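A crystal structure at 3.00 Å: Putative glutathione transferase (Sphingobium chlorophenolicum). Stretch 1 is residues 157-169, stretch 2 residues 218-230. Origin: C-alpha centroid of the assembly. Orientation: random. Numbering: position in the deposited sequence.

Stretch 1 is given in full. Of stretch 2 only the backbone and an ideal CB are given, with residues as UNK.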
ATOM      1  N   GLY A 157     -12.857  36.260  -9.462  1.00 24.82           N
ATOM      2  CA  GLY A 157     -11.789  35.367  -9.022  1.00 24.75           C
ATOM      3  C   GLY A 157     -10.787  35.276 -10.177  1.00 32.25           C
ATOM      4  O   GLY A 157     -11.211  34.921 -11.282  1.00 38.03           O
ATOM      5  N   ASP A 158      -9.515  35.661  -9.969  1.00 24.90           N
ATOM      6  CA  ASP A 158      -8.469  35.521 -10.995  1.00 25.46           C
ATOM      7  C   ASP A 158      -7.399  34.613 -10.441  1.00 33.34           C
ATOM      8  O   ASP A 158      -6.598  35.028  -9.592  1.00 37.10           O
ATOM      9  CB  ASP A 158      -7.868  36.869 -11.388  1.00 33.22           C
ATOM     10  CG  ASP A 158      -6.771  36.766 -12.490  1.00 40.07           C
ATOM     11  OD1 ASP A 158      -6.657  35.711 -13.163  1.00 40.20           O
ATOM     12  OD2 ASP A 158      -6.026  37.768 -12.696  1.00 43.11           O
ATOM     13  N   TYR A 159      -7.412  33.354 -10.875  1.00 30.98           N
ATOM     14  CA  TYR A 159      -6.557  32.351 -10.250  1.00 29.01           C
ATOM     15  C   TYR A 159      -5.274  32.177 -11.058  1.00 32.92           C
ATOM     16  O   TYR A 159      -4.494  31.250 -10.811  1.00 30.47           O
ATOM     17  CB  TYR A 159      -7.294  31.033 -10.096  1.00 24.42           C
ATOM     18  CG  TYR A 159      -8.477  31.160  -9.213  1.00 23.86           C
ATOM     19  CD1 TYR A 159      -8.363  31.000  -7.839  1.00 21.46           C
ATOM     20  CD2 TYR A 159      -9.713  31.463  -9.739  1.00 26.63           C
ATOM     21  CE1 TYR A 159      -9.455  31.123  -7.014  1.00 20.66           C
ATOM     22  CE2 TYR A 159     -10.812  31.604  -8.919  1.00 25.32           C
ATOM     23  CZ  TYR A 159     -10.675  31.436  -7.564  1.00 22.45           C
ATOM     24  OH  TYR A 159     -11.772  31.588  -6.784  1.00 19.20           O
ATOM     25  N   TYR A 160      -5.072  33.092 -12.007  1.00 26.66           N
ATOM     26  CA  TYR A 160      -3.865  33.156 -12.787  1.00 26.13           C
ATOM     27  C   TYR A 160      -3.468  34.626 -12.954  1.00 31.65           C
ATOM     28  O   TYR A 160      -3.401  35.149 -14.072  1.00 34.83           O
ATOM     29  CB  TYR A 160      -4.099  32.491 -14.140  1.00 25.69           C
ATOM     30  CG  TYR A 160      -2.824  32.167 -14.862  1.00 28.49           C
ATOM     31  CD1 TYR A 160      -1.708  31.706 -14.162  1.00 29.12           C
ATOM     32  CD2 TYR A 160      -2.725  32.301 -16.229  1.00 24.37           C
ATOM     33  CE1 TYR A 160      -0.532  31.408 -14.810  1.00 30.17           C
ATOM     34  CE2 TYR A 160      -1.547  31.998 -16.878  1.00 25.43           C
ATOM     35  CZ  TYR A 160      -0.454  31.557 -16.174  1.00 26.86           C
ATOM     36  OH  TYR A 160       0.723  31.250 -16.824  1.00 25.21           O
ATOM     37  N   PRO A 161      -3.215  35.304 -11.832  1.00 30.67           N
ATOM     38  CA  PRO A 161      -2.907  36.735 -11.715  1.00 32.93           C
ATOM     39  C   PRO A 161      -1.715  37.110 -12.561  1.00 37.18           C
ATOM     40  O   PRO A 161      -0.642  36.582 -12.272  1.00 37.77           O
ATOM     41  CB  PRO A 161      -2.485  36.874 -10.244  1.00 30.46           C
ATOM     42  CG  PRO A 161      -3.144  35.804  -9.572  1.00 36.51           C
ATOM     43  CD  PRO A 161      -3.144  34.640 -10.529  1.00 32.72           C
ATOM     44  N   ALA A 162      -1.861  38.007 -13.533  1.00 41.99           N
ATOM     45  CA  ALA A 162      -0.726  38.329 -14.406  1.00 32.39           C
ATOM     46  C   ALA A 162       0.497  38.625 -13.601  1.00 28.07           C
ATOM     47  O   ALA A 162       1.593  38.264 -14.016  1.00 28.98           O
ATOM     48  CB  ALA A 162      -1.029  39.491 -15.274  1.00 29.89           C
ATOM     49  N   GLU A 163       0.308  39.275 -12.450  1.00 27.20           N
ATOM     50  CA  GLU A 163       1.440  39.680 -11.610  1.00 33.19           C
ATOM     51  C   GLU A 163       2.346  38.527 -11.220  1.00 35.55           C
ATOM     52  O   GLU A 163       3.488  38.760 -10.811  1.00 38.19           O
ATOM     53  CB  GLU A 163       0.960  40.396 -10.338  1.00 38.31           C
ATOM     54  CG  GLU A 163       2.082  40.652  -9.285  1.00 41.83           C
ATOM     55  CD  GLU A 163       1.600  41.445  -8.035  1.00 56.41           C
ATOM     56  OE1 GLU A 163       0.363  41.640  -7.911  1.00 65.33           O
ATOM     57  OE2 GLU A 163       2.451  41.864  -7.188  1.00 43.61           O
ATOM     58  N   PHE A 164       1.832  37.296 -11.365  1.00 33.31           N
ATOM     59  CA  PHE A 164       2.381  36.104 -10.714  1.00 26.80           C
ATOM     60  C   PHE A 164       2.557  34.925 -11.619  1.00 26.15           C
ATOM     61  O   PHE A 164       3.061  33.885 -11.212  1.00 26.45           O
ATOM     62  CB  PHE A 164       1.456  35.675  -9.613  1.00 20.83           C
ATOM     63  CG  PHE A 164       1.379  36.644  -8.476  1.00 28.41           C
ATOM     64  CD1 PHE A 164       0.294  37.485  -8.344  1.00 33.97           C
ATOM     65  CD2 PHE A 164       2.376  36.696  -7.511  1.00 25.25           C
ATOM     66  CE1 PHE A 164       0.221  38.360  -7.267  1.00 36.48           C
ATOM     67  CE2 PHE A 164       2.292  37.535  -6.450  1.00 22.46           C
ATOM     68  CZ  PHE A 164       1.228  38.374  -6.328  1.00 28.12           C
ATOM     69  N   ARG A 165       2.138  35.084 -12.859  1.00 28.68           N
ATOM     70  CA  ARG A 165       2.149  33.968 -13.787  1.00 27.37           C
ATOM     71  C   ARG A 165       3.478  33.224 -13.826  1.00 31.44           C
ATOM     72  O   ARG A 165       3.488  32.008 -13.703  1.00 34.88           O
ATOM     73  CB  ARG A 165       1.670  34.384 -15.160  1.00 25.54           C
ATOM     74  CG  ARG A 165       0.286  34.998 -15.144  1.00 28.36           C
ATOM     75  CD  ARG A 165      -0.364  34.937 -16.516  1.00 33.88           C
ATOM     76  NE  ARG A 165      -1.783  35.217 -16.399  1.00 35.86           N
ATOM     77  CZ  ARG A 165      -2.374  36.308 -16.859  1.00 37.91           C
ATOM     78  NH1 ARG A 165      -1.654  37.222 -17.484  1.00 33.62           N
ATOM     79  NH2 ARG A 165      -3.686  36.476 -16.701  1.00 40.92           N
ATOM     80  N   PRO A 166       4.608  33.943 -13.949  1.00 34.86           N
ATOM     81  CA  PRO A 166       5.906  33.257 -13.880  1.00 32.83           C
ATOM     82  C   PRO A 166       6.014  32.306 -12.695  1.00 31.05           C
ATOM     83  O   PRO A 166       6.247  31.113 -12.915  1.00 31.69           O
ATOM     84  CB  PRO A 166       6.890  34.401 -13.696  1.00 25.87           C
ATOM     85  CG  PRO A 166       6.067  35.506 -13.150  1.00 36.55           C
ATOM     86  CD  PRO A 166       4.794  35.397 -13.907  1.00 35.65           C
ATOM     87  N   GLU A 167       5.834  32.787 -11.471  1.00 30.30           N
ATOM     88  CA  GLU A 167       5.979  31.850 -10.339  1.00 33.98           C
ATOM     89  C   GLU A 167       4.962  30.724 -10.360  1.00 29.73           C
ATOM     90  O   GLU A 167       5.317  29.564 -10.157  1.00 26.93           O
ATOM     91  CB  GLU A 167       5.941  32.516  -8.973  1.00 26.93           C
ATOM     92  CG  GLU A 167       6.005  31.498  -7.924  1.00 22.02           C
ATOM     93  CD  GLU A 167       6.163  32.096  -6.560  1.00 41.08           C
ATOM     94  OE1 GLU A 167       5.734  33.270  -6.402  1.00 38.25           O
ATOM     95  OE2 GLU A 167       6.709  31.393  -5.655  1.00 41.04           O
ATOM     96  N   ILE A 168       3.700  31.063 -10.601  1.00 27.58           N
ATOM     97  CA  ILE A 168       2.709  30.020 -10.743  1.00 24.96           C
ATOM     98  C   ILE A 168       3.210  28.970 -11.719  1.00 28.59           C
ATOM     99  O   ILE A 168       3.187  27.784 -11.431  1.00 29.60           O
ATOM    100  CB  ILE A 168       1.425  30.548 -11.234  1.00 21.48           C
ATOM    101  CG1 ILE A 168       0.917  31.575 -10.233  1.00 24.06           C
ATOM    102  CG2 ILE A 168       0.495  29.426 -11.334  1.00 25.44           C
ATOM    103  CD1 ILE A 168      -0.524  31.917 -10.397  1.00 21.43           C
ATOM    104  N   ASP A 169       3.705  29.423 -12.864  1.00 31.30           N
ATOM    105  CA  ASP A 169       4.230  28.533 -13.899  1.00 27.39           C
ATOM    106  C   ASP A 169       5.347  27.627 -13.388  1.00 30.68           C
ATOM    107  O   ASP A 169       5.251  26.403 -13.521  1.00 31.42           O
ATOM    108  CB  ASP A 169       4.696  29.337 -15.092  1.00 22.22           C
ATOM    109  CG  ASP A 169       3.555  29.765 -15.972  1.00 31.34           C
ATOM    110  OD1 ASP A 169       2.458  29.179 -15.862  1.00 30.91           O
ATOM    111  OD2 ASP A 169       3.763  30.673 -16.804  1.00 40.97           O
ATOM    112  N   UNK A 218      -1.111  30.214   1.064  1.00 26.88           N
ATOM    113  CA  UNK A 218      -1.257  29.660  -0.259  1.00 26.73           C
ATOM    114  C   UNK A 218       0.097  29.664  -0.916  1.00 30.84           C
ATOM    115  O   UNK A 218       1.020  30.329  -0.466  1.00 34.40           O
ATOM    116  CB  UNK A 218      -2.281  30.438  -1.087  1.00 26.73           C
ATOM    117  N   UNK A 219       0.196  28.915  -2.001  1.00 31.48           N
ATOM    118  CA  UNK A 219       1.460  28.720  -2.680  1.00 31.63           C
ATOM    119  C   UNK A 219       2.030  30.001  -3.244  1.00 34.61           C
ATOM    120  O   UNK A 219       3.237  30.128  -3.297  1.00 41.62           O
ATOM    121  CB  UNK A 219       1.294  27.695  -3.804  1.00 31.63           C
ATOM    122  N   UNK A 220       1.185  30.938  -3.677  1.00 29.29           N
ATOM    123  CA  UNK A 220       1.676  32.065  -4.472  1.00 30.30           C
ATOM    124  C   UNK A 220       1.094  33.429  -4.143  1.00 37.46           C
ATOM    125  O   UNK A 220      -0.096  33.659  -4.232  1.00 39.62           O
ATOM    126  CB  UNK A 220       1.408  31.777  -5.951  1.00 30.30           C
ATOM    127  N   UNK A 221       1.961  34.358  -3.803  1.00 42.91           N
ATOM    128  CA  UNK A 221       1.536  35.407  -2.918  1.00 47.07           C
ATOM    129  C   UNK A 221       0.731  34.771  -1.776  1.00 54.19           C
ATOM    130  O   UNK A 221       1.085  33.700  -1.209  1.00 54.28           O
ATOM    131  CB  UNK A 221       0.718  36.460  -3.669  1.00 47.07           C
ATOM    132  N   UNK A 222      -0.357  35.442  -1.420  1.00 39.97           N
ATOM    133  CA  UNK A 222      -1.253  34.924  -0.420  1.00 42.37           C
ATOM    134  C   UNK A 222      -2.634  34.984  -0.980  1.00 37.07           C
ATOM    135  O   UNK A 222      -3.467  35.731  -0.504  1.00 46.70           O
ATOM    136  CB  UNK A 222      -1.149  35.694   0.898  1.00 42.37           C
ATOM    137  N   UNK A 223      -2.831  34.186  -2.015  1.00 32.26           N
ATOM    138  CA  UNK A 223      -4.029  34.155  -2.827  1.00 30.56           C
ATOM    139  C   UNK A 223      -4.177  32.702  -3.222  1.00 32.46           C
ATOM    140  O   UNK A 223      -3.182  32.062  -3.596  1.00 29.47           O
ATOM    141  CB  UNK A 223      -3.952  35.090  -4.036  1.00 30.56           C
ATOM    142  N   UNK A 224      -5.388  32.164  -3.103  1.00 25.47           N
ATOM    143  CA  UNK A 224      -5.675  30.894  -3.734  1.00 24.35           C
ATOM    144  C   UNK A 224      -5.443  31.068  -5.224  1.00 18.62           C
ATOM    145  O   UNK A 224      -5.941  31.983  -5.804  1.00 22.47           O
ATOM    146  CB  UNK A 224      -7.100  30.423  -3.436  1.00 24.35           C
ATOM    147  N   UNK A 225      -4.662  30.211  -5.851  1.00 18.80           N
ATOM    148  CA  UNK A 225      -4.453  30.323  -7.294  1.00 23.40           C
ATOM    149  C   UNK A 225      -4.397  28.950  -7.967  1.00 25.53           C
ATOM    150  O   UNK A 225      -4.574  27.904  -7.313  1.00 25.12           O
ATOM    151  CB  UNK A 225      -3.164  31.096  -7.579  1.00 23.40           C
ATOM    152  N   UNK A 226      -4.170  28.937  -9.274  1.00 20.59           N
ATOM    153  CA  UNK A 226      -4.324  27.678  -9.984  1.00 23.41           C
ATOM    154  C   UNK A 226      -3.239  26.716  -9.573  1.00 24.73           C
ATOM    155  O   UNK A 226      -3.368  25.511  -9.766  1.00 25.27           O
ATOM    156  CB  UNK A 226      -4.298  27.896 -11.498  1.00 23.41           C
ATOM    157  N   UNK A 227      -2.179  27.247  -8.967  1.00 26.20           N
ATOM    158  CA  UNK A 227      -1.132  26.397  -8.394  1.00 24.14           C
ATOM    159  C   UNK A 227      -1.741  25.433  -7.394  1.00 24.48           C
ATOM    160  O   UNK A 227      -1.624  24.236  -7.576  1.00 29.89           O
ATOM    161  CB  UNK A 227      -0.045  27.241  -7.726  1.00 24.14           C
ATOM    162  N   UNK A 228      -2.427  25.940  -6.370  1.00 22.80           N
ATOM    163  CA  UNK A 228      -3.029  25.077  -5.340  1.00 19.10           C
ATOM    164  C   UNK A 228      -4.096  24.209  -5.966  1.00 23.98           C
ATOM    165  O   UNK A 228      -4.248  23.037  -5.608  1.00 24.27           O
ATOM    166  CB  UNK A 228      -3.622  25.906  -4.199  1.00 19.10           C
ATOM    167  N   UNK A 229      -4.836  24.774  -6.908  1.00 22.38           N
ATOM    168  CA  UNK A 229      -5.945  24.048  -7.478  1.00 21.17           C
ATOM    169  C   UNK A 229      -5.481  22.808  -8.246  1.00 21.08           C
ATOM    170  O   UNK A 229      -6.245  21.884  -8.455  1.00 22.85           O
ATOM    171  CB  UNK A 229      -6.750  24.969  -8.397  1.00 21.17           C
ATOM    172  N   UNK A 230      -4.235  22.766  -8.668  1.00 19.33           N
ATOM    173  CA  UNK A 230      -3.772  21.571  -9.343  1.00 21.26           C
ATOM    174  C   UNK A 230      -2.957  20.701  -8.398  1.00 23.63           C
ATOM    175  O   UNK A 230      -2.746  19.512  -8.641  1.00 24.79           O
ATOM    176  CB  UNK A 230      -2.945  21.940 -10.576  1.00 21.26           C
TER

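Position 218 has nothing of stretch 1 within 5.5 Å of its ideal CB, so the contact sets no rule there; it is Trp 218. Position 219 is similarly free, its CB pointing sideways, and many residues would do. It is Leu 219.

At position 220 the CA-to-CB bond points toward stretch 1, and the ideal CB lies 4.3 Å from Ile 168 CG1 and 4.6 Å from Glu 167 OE1, with the ring of Phe 164 a little farther off. The extended backbone (phi -138°, psi 122°) suits a beta-branched residue, and the space favours a compact apolar one: valine, isoleucine, perhaps alanine with a looser fit. The residue is Val 220. Its CG1 serves two apolar neighbours, 3.8 Å from Phe 164 CD2 and 3.9 Å from Ile 168 CG1.

Position 221 has a phi of 44° and a psi of -139°, and an ideal CB there would sit only 3.3 Å from Phe 164 CZ. Both signs argue for glycine, and it is Gly 221, which lets the Phe 164 ring come close to the backbone: CE2 lies 4.1 Å from Gly 221 N.

Position 222 points away into space free of stretch 1, so a polar residue is as good as any; it is Asp 222.

From position 223 the CB points toward stretch 1, yet nothing lies within 5.5 Å of it. A long side chain is needed to cross the gap, where Pro 161, the Phe 164 ring and the carbonyl of Asp 158 wait. Lysine, arginine, methionine or glutamine could make the reach. Arg 223 does so: its CD packs 3.9 Å from Phe 164 CE1, and Pro 161 CG lies over one face of the guanidinium, 3.5 Å from NH1.

At position 224 the ideal CB is 4.3 Å from Tyr 159 CE1, pointing sideways. An apolar chain that bends back would reach the Tyr 159 ring near CE1; leucine, isoleucine or methionine would suit. Leu 224 places CD2 a tight 3.3 Å from Tyr 159 CE1.

Position 225 lies just before a helix, with its CB 3.5 Å from Tyr 159 O and 3.9 Å from Ile 168 CD1. Serine, threonine, aspartate or asparagine could cap. OG1 of Thr 225 accepts from the backbone N of position 227 at 3.3 Å, the capping bond.

At position 226 the backbone does the main work: its N donates to Tyr 159 O at 2.8 Å, a bond open to any residue but proline. The CB points sideways, leaving the Tyr 160 ring for a longer chain such as glutamate, glutamine or methionine. Glu 226 brings OE1 to 3.6 Å from Tyr 160 CG.

Position 227 points toward Ile 168, 4.3 Å from CB to CG2, favouring a small residue; Ala 227 fits.

Position 228 makes no contact with stretch 1. Asp 228 instead accepts from Thr 225 N.

Position 229 points toward stretch 1 from a distance, inviting a long apolar chain; Ile 229 brings CD1 to 4.3 Å from Tyr 159 CD1.

Position 230 stays out of contact; Arg 230 forms a long salt bridge with Glu 226.

Stretch 2 218-230: WLVGDRLTEADIR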
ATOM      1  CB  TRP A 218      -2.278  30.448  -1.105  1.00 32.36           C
ATOM      2  CG  TRP A 218      -3.649  30.550  -0.477  1.00 33.46           C
ATOM      3  CD1 TRP A 218      -4.177  31.622   0.183  1.00 32.33           C
ATOM      4  CD2 TRP A 218      -4.650  29.534  -0.444  1.00 32.22           C
ATOM      5  NE1 TRP A 218      -5.438  31.331   0.628  1.00 27.56           N
ATOM      6  CE2 TRP A 218      -5.751  30.053   0.260  1.00 30.42           C
ATOM      7  CE3 TRP A 218      -4.722  28.229  -0.935  1.00 28.84           C
ATOM      8  CZ2 TRP A 218      -6.907  29.314   0.476  1.00 30.20           C
ATOM      9  CZ3 TRP A 218      -5.876  27.495  -0.714  1.00 28.73           C
ATOM     10  CH2 TRP A 218      -6.946  28.037  -0.025  1.00 29.37           C
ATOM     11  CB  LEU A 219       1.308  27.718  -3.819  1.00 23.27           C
ATOM     12  CG  LEU A 219       1.124  26.284  -3.394  1.00 17.65           C
ATOM     13  CD1 LEU A 219       0.590  25.510  -4.568  1.00 19.46           C
ATOM     14  CD2 LEU A 219       2.406  25.736  -2.912  1.00 14.10           C
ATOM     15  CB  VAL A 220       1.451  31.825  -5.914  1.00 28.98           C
ATOM     16  CG1 VAL A 220       1.949  33.011  -6.711  1.00 25.18           C
ATOM     17  CG2 VAL A 220       2.124  30.513  -6.320  1.00 33.22           C
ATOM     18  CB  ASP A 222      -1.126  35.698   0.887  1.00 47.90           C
ATOM     19  CG  ASP A 222      -0.550  34.830   2.005  1.00 71.10           C
ATOM     20  OD1 ASP A 222      -0.963  35.046   3.175  1.00 72.73           O
ATOM     21  OD2 ASP A 222       0.288  33.915   1.699  1.00 56.70           O
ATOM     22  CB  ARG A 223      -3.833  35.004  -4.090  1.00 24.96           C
ATOM     23  CG  ARG A 223      -3.406  36.441  -3.788  1.00 42.91           C
ATOM     24  CD  ARG A 223      -2.661  37.176  -4.933  1.00 41.74           C
ATOM     25  NE  ARG A 223      -3.560  37.868  -5.833  1.00 40.12           N
ATOM     26  CZ  ARG A 223      -4.523  37.246  -6.519  1.00 51.12           C
ATOM     27  NH1 ARG A 223      -4.688  35.930  -6.389  1.00 34.49           N
ATOM     28  NH2 ARG A 223      -5.324  37.932  -7.340  1.00 57.06           N
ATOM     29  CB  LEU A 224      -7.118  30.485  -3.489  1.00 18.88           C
ATOM     30  CG  LEU A 224      -7.483  29.273  -4.323  1.00 21.72           C
ATOM     31  CD1 LEU A 224      -6.818  28.061  -3.710  1.00 23.16           C
ATOM     32  CD2 LEU A 224      -8.970  29.055  -4.429  1.00 14.38           C
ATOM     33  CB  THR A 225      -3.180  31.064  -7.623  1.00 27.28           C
ATOM     34  OG1 THR A 225      -2.084  30.159  -7.489  1.00 30.77           O
ATOM     35  CG2 THR A 225      -2.990  32.222  -6.672  1.00 27.09           C
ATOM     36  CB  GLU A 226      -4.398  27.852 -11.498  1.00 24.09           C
ATOM     37  CG  GLU A 226      -3.074  27.949 -12.216  1.00 21.67           C
ATOM     38  CD  GLU A 226      -3.288  27.944 -13.693  1.00 25.68           C
ATOM     39  OE1 GLU A 226      -3.999  28.826 -14.202  1.00 30.36           O
ATOM     40  OE2 GLU A 226      -2.825  27.005 -14.358  1.00 32.49           O
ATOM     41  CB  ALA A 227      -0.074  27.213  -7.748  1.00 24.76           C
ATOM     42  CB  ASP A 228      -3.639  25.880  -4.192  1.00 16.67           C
ATOM     43  CG  ASP A 228      -2.852  27.140  -3.875  1.00 27.14           C
ATOM     44  OD1 ASP A 228      -3.079  28.191  -4.532  1.00 25.43           O
ATOM     45  OD2 ASP A 228      -1.989  27.081  -2.972  1.00 26.79           O
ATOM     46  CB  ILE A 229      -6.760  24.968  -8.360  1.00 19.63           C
ATOM     47  CG1 ILE A 229      -7.292  26.086  -7.514  1.00 17.33           C
ATOM     48  CG2 ILE A 229      -7.910  24.245  -8.983  1.00 17.31           C
ATOM     49  CD1 ILE A 229      -8.465  26.729  -8.106  1.00 19.27           C
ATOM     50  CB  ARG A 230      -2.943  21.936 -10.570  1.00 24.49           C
ATOM     51  CG  ARG A 230      -3.690  22.732 -11.610  1.00 23.47           C
ATOM     52  CD  ARG A 230      -2.756  23.604 -12.419  1.00 21.07           C
ATOM     53  NE  ARG A 230      -1.538  22.906 -12.769  1.00 26.20           N
ATOM     54  CZ  ARG A 230      -0.971  22.960 -13.963  1.00 26.58           C
ATOM     55  NH1 ARG A 230      -1.540  23.674 -14.943  1.00 20.61           N
ATOM     56  NH2 ARG A 230       0.145  22.277 -14.164  1.00 21.98           N
TER
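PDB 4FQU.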